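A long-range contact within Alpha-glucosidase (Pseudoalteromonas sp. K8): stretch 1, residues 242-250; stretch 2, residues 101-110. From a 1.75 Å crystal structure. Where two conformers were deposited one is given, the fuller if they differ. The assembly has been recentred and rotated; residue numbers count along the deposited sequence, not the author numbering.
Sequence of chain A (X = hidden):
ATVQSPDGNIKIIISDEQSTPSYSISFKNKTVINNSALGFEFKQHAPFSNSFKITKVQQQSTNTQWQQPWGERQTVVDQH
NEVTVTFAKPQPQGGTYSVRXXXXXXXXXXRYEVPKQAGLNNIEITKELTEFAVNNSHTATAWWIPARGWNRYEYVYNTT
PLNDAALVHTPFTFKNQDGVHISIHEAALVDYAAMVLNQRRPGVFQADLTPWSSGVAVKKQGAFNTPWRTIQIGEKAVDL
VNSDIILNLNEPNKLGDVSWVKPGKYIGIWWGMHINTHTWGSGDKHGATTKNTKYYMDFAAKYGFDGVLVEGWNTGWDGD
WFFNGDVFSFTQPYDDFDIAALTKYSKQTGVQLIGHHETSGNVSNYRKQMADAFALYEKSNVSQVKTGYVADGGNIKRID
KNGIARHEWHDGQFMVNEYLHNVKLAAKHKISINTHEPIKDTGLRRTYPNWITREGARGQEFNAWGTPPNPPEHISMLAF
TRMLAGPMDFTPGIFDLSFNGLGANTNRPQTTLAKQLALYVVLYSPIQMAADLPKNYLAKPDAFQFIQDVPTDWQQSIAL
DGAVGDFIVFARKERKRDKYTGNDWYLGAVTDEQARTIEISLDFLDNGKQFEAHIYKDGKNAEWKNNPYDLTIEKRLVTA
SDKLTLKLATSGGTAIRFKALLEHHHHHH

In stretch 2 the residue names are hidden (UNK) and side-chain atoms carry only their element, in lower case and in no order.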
# COMPACT_ATOMS: atom_id res chain seq x y z
N ASN A 242 13.48 3.21 -3.02
CA ASN A 242 14.44 2.56 -2.13
C ASN A 242 14.55 3.22 -0.75
O ASN A 242 15.46 2.89 0.01
CB ASN A 242 15.81 2.52 -2.80
CG ASN A 242 15.83 1.58 -3.98
OD1 ASN A 242 15.17 0.54 -3.95
ND2 ASN A 242 16.55 1.95 -5.04
N SER A 243 13.63 4.09 -0.37
CA SER A 243 13.68 4.74 0.93
C SER A 243 12.85 3.96 1.96
O SER A 243 11.82 3.37 1.64
CB SER A 243 13.15 6.17 0.82
OG SER A 243 13.05 6.77 2.10
N ASP A 244 13.33 3.96 3.21
CA ASP A 244 12.60 3.40 4.35
C ASP A 244 11.95 4.48 5.22
O ASP A 244 11.61 4.21 6.38
CB ASP A 244 13.54 2.56 5.22
CG ASP A 244 14.01 1.30 4.51
OD1 ASP A 244 13.17 0.50 4.07
OD2 ASP A 244 15.25 1.12 4.41
N ILE A 245 11.77 5.69 4.69
CA ILE A 245 11.37 6.80 5.55
C ILE A 245 10.00 6.54 6.19
O ILE A 245 9.79 6.85 7.37
CB ILE A 245 11.41 8.12 4.77
CG1 ILE A 245 11.21 9.30 5.71
CG2 ILE A 245 10.38 8.14 3.63
CD1 ILE A 245 11.45 10.63 5.02
N ILE A 246 9.07 5.93 5.45
CA ILE A 246 7.73 5.71 6.02
C ILE A 246 7.81 4.79 7.23
O ILE A 246 7.27 5.10 8.30
CB ILE A 246 6.76 5.17 4.96
CG1 ILE A 246 6.59 6.16 3.80
CG2 ILE A 246 5.40 4.87 5.60
CD1 ILE A 246 6.14 7.56 4.24
N LEU A 247 8.50 3.65 7.09
CA LEU A 247 8.66 2.76 8.24
C LEU A 247 9.41 3.44 9.38
O LEU A 247 9.05 3.28 10.55
CB LEU A 247 9.40 1.49 7.83
CG LEU A 247 8.63 0.47 7.00
CD1 LEU A 247 9.59 -0.62 6.55
CD2 LEU A 247 7.48 -0.13 7.81
N ASN A 248 10.47 4.19 9.05
CA ASN A 248 11.30 4.79 10.09
C ASN A 248 10.55 5.82 10.92
O ASN A 248 10.96 6.12 12.05
CB ASN A 248 12.54 5.42 9.49
CG ASN A 248 13.69 4.44 9.36
OD1 ASN A 248 13.83 3.54 10.20
ND2 ASN A 248 14.50 4.58 8.32
N LEU A 249 9.46 6.37 10.40
CA LEU A 249 8.71 7.37 11.14
C LEU A 249 7.62 6.76 12.01
O LEU A 249 6.93 7.49 12.72
CB LEU A 249 8.11 8.39 10.18
CG LEU A 249 9.17 9.29 9.53
CD1 LEU A 249 8.50 10.22 8.55
CD2 LEU A 249 9.94 10.10 10.59
N ASN A 250 7.44 5.44 11.98
CA ASN A 250 6.44 4.79 12.81
C ASN A 250 7.05 4.28 14.11
O ASN A 250 8.26 4.05 14.23
CB ASN A 250 5.78 3.65 12.05
CG ASN A 250 4.67 4.14 11.16
OD1 ASN A 250 3.50 4.16 11.57
ND2 ASN A 250 5.02 4.61 9.96
N UNK A 101 11.10 18.15 13.03
CA UNK A 101 11.55 17.80 11.68
C UNK A 101 12.62 16.73 11.76
O UNK A 101 13.56 16.85 12.56
c UNK A 101 9.62 21.22 9.16
c UNK A 101 12.12 19.01 10.95
c UNK A 101 9.86 22.00 11.42
c UNK A 101 10.54 20.22 9.42
c UNK A 101 10.78 20.99 11.67
c UNK A 101 11.12 20.10 10.68
c UNK A 101 9.28 22.11 10.16
N UNK A 102 12.51 15.71 10.92
CA UNK A 102 13.55 14.70 10.76
C UNK A 102 14.02 14.73 9.32
O UNK A 102 13.21 14.58 8.40
c UNK A 102 12.25 11.73 12.93
c UNK A 102 12.71 13.14 12.62
c UNK A 102 12.13 11.48 14.42
n UNK A 102 11.90 10.03 14.70
c UNK A 102 13.03 13.30 11.14
N UNK A 103 15.32 14.93 9.12
CA UNK A 103 15.89 15.06 7.78
C UNK A 103 16.74 13.82 7.50
O UNK A 103 17.76 13.61 8.17
c UNK A 103 16.71 16.34 7.66
N UNK A 104 16.31 13.02 6.54
CA UNK A 104 17.03 11.85 6.04
C UNK A 104 17.68 12.18 4.71
O UNK A 104 17.30 13.14 4.04
c UNK A 104 16.10 10.66 5.84
c UNK A 104 13.42 10.63 8.51
c UNK A 104 13.80 9.51 9.26
c UNK A 104 15.30 10.27 7.05
c UNK A 104 14.91 8.78 8.90
c UNK A 104 15.65 9.15 7.80
c UNK A 104 14.17 10.99 7.41
N UNK A 105 18.65 11.36 4.30
CA UNK A 105 19.20 11.54 2.96
C UNK A 105 18.15 11.36 1.87
O UNK A 105 18.31 11.91 0.78
c UNK A 105 20.36 10.58 2.72
o UNK A 105 22.50 10.10 3.64
c UNK A 105 21.59 10.94 3.53
o UNK A 105 21.65 12.09 4.04
N UNK A 106 17.06 10.63 2.14
CA UNK A 106 16.05 10.38 1.13
C UNK A 106 14.79 11.22 1.29
O UNK A 106 13.85 11.05 0.51
c UNK A 106 15.67 8.89 1.14
o UNK A 106 15.17 8.52 2.41
N UNK A 107 14.72 12.12 2.27
CA UNK A 107 13.52 12.92 2.43
C UNK A 107 13.39 13.45 3.85
O UNK A 107 14.28 13.29 4.69
N UNK A 108 12.26 14.11 4.09
CA UNK A 108 12.03 14.75 5.39
C UNK A 108 10.64 14.40 5.90
O UNK A 108 9.69 14.24 5.14
c UNK A 108 12.21 16.29 5.33
c UNK A 108 11.04 16.95 4.64
c UNK A 108 13.51 16.65 4.64
N UNK A 109 10.54 14.28 7.21
CA UNK A 109 9.27 14.11 7.89
C UNK A 109 9.12 15.20 8.93
O UNK A 109 10.10 15.60 9.56
N UNK A 110 7.89 15.69 9.10
CA UNK A 110 7.65 16.62 10.20
C UNK A 110 6.26 16.41 10.79
O UNK A 110 5.34 15.93 10.12
c UNK A 110 4.79 19.66 8.14
c UNK A 110 6.31 18.98 6.41
c UNK A 110 7.84 18.10 9.78
c UNK A 110 6.87 18.60 8.73
c UNK A 110 7.19 18.51 7.38
c UNK A 110 5.10 19.55 6.79
c UNK A 110 5.68 19.19 9.10
O HOH W 1 12.92 7.93 12.73
O HOH W 2 9.37 8.73 14.53

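Position 101 lies in a strand already under way and has seven side-chain carbons, one followed by a ring of six, and no hydroxyl oxygen. The ring is out of reach of stretch 1 and adds nothing to the contact. This is Phe101.

Position 102 carries four carbons in a row ending in a nitrogen; a carbon of the chain packs on Leu249, and the terminal nitrogen meets two waters. This is the pattern of lysine. Lys102 is extended (chi1 m, then t throughout), and its CD lies 3.7 Å from Leu249 CD2, so the aliphatic part packs while the amine travels on to water. One water takes a hydrogen bond from Lys102 NZ at 3.1 Å and gives one to Asn248 O at 2.8 Å; a second takes one from Lys102 NZ at 2.8 Å and gives one to Leu249 O at 3.3 Å. The charge thus reaches two carbonyls near the end of the helical segment without touching them.

Position 103 has a single carbon, pointing away from stretch 1: Ala103.

Position 104 again has one carbon and a six-carbon ring without oxygen, but here the CB points toward stretch 1 and the ring meets three of its residues. It is Phe104. Its CD2 is 3.6 Å from Ile245 CD1, and Ile245 CG1 sits 4.2 Å from the ring centroid in an off-centre CH-pi contact. Leu249 CD2 meets the ring edge, 4.1 Å from Phe104 CE2, while Asn248 CB lies 4.2 Å from Phe104 CE1.

Position 105 shows two carbons, the second bearing two oxygens. A carboxylate on so short a chain is Asp105, which is out of reach of stretch 1.

Position 106 has one carbon and one oxygen, with no second carbon, and the oxygen lies beside the hydroxyl of Ser243; hence Ser106. Ser106 OG is 2.8 Å from Ser243 OG, a hydrogen bond in which either hydroxyl could be the donor. Ser243 OG also accepts from Ile245 N at 3.1 Å, tying the bond to the start of the helix.

Position 107 has no side-chain atoms: Gly107. Its phi/psi of 157/-175 would jam a CB against the preceding carbonyl oxygen, and that CB would also lie a tight 3.4 Å from Ile245 CD1. The residue closes a type I turn begun at Phe104.

Position 108 has three carbons, one carrying the other two, directed away from stretch 1. This is Val108; its backbone N nevertheless lies 3.7 Å from Ile245 CD1.

Position 109 is bare as well, so it is Gly109. An ideal CB would fall 2.6 Å from Leu249 CD1, a clash; as built, that methyl rests 4.0 Å from Gly109 CA.

Position 110 repeats the carbon-plus-ring pattern without oxygen, pointing away: Phe110.

The design logic is a hairpin with an alternating face. Its backbone pairs Lys102 with Gly109 and Phe104 with Gly107; lysine and phenylalanine supply bulk toward the helix, while the glycines leave room for Ile245 and Leu249 to approach the strand backbone. The serine pair fastens the turn end, and water joins the lysine to the other end, around a small apolar centre.

Stretch 2, residues 101-110: FKAFDSGVGF
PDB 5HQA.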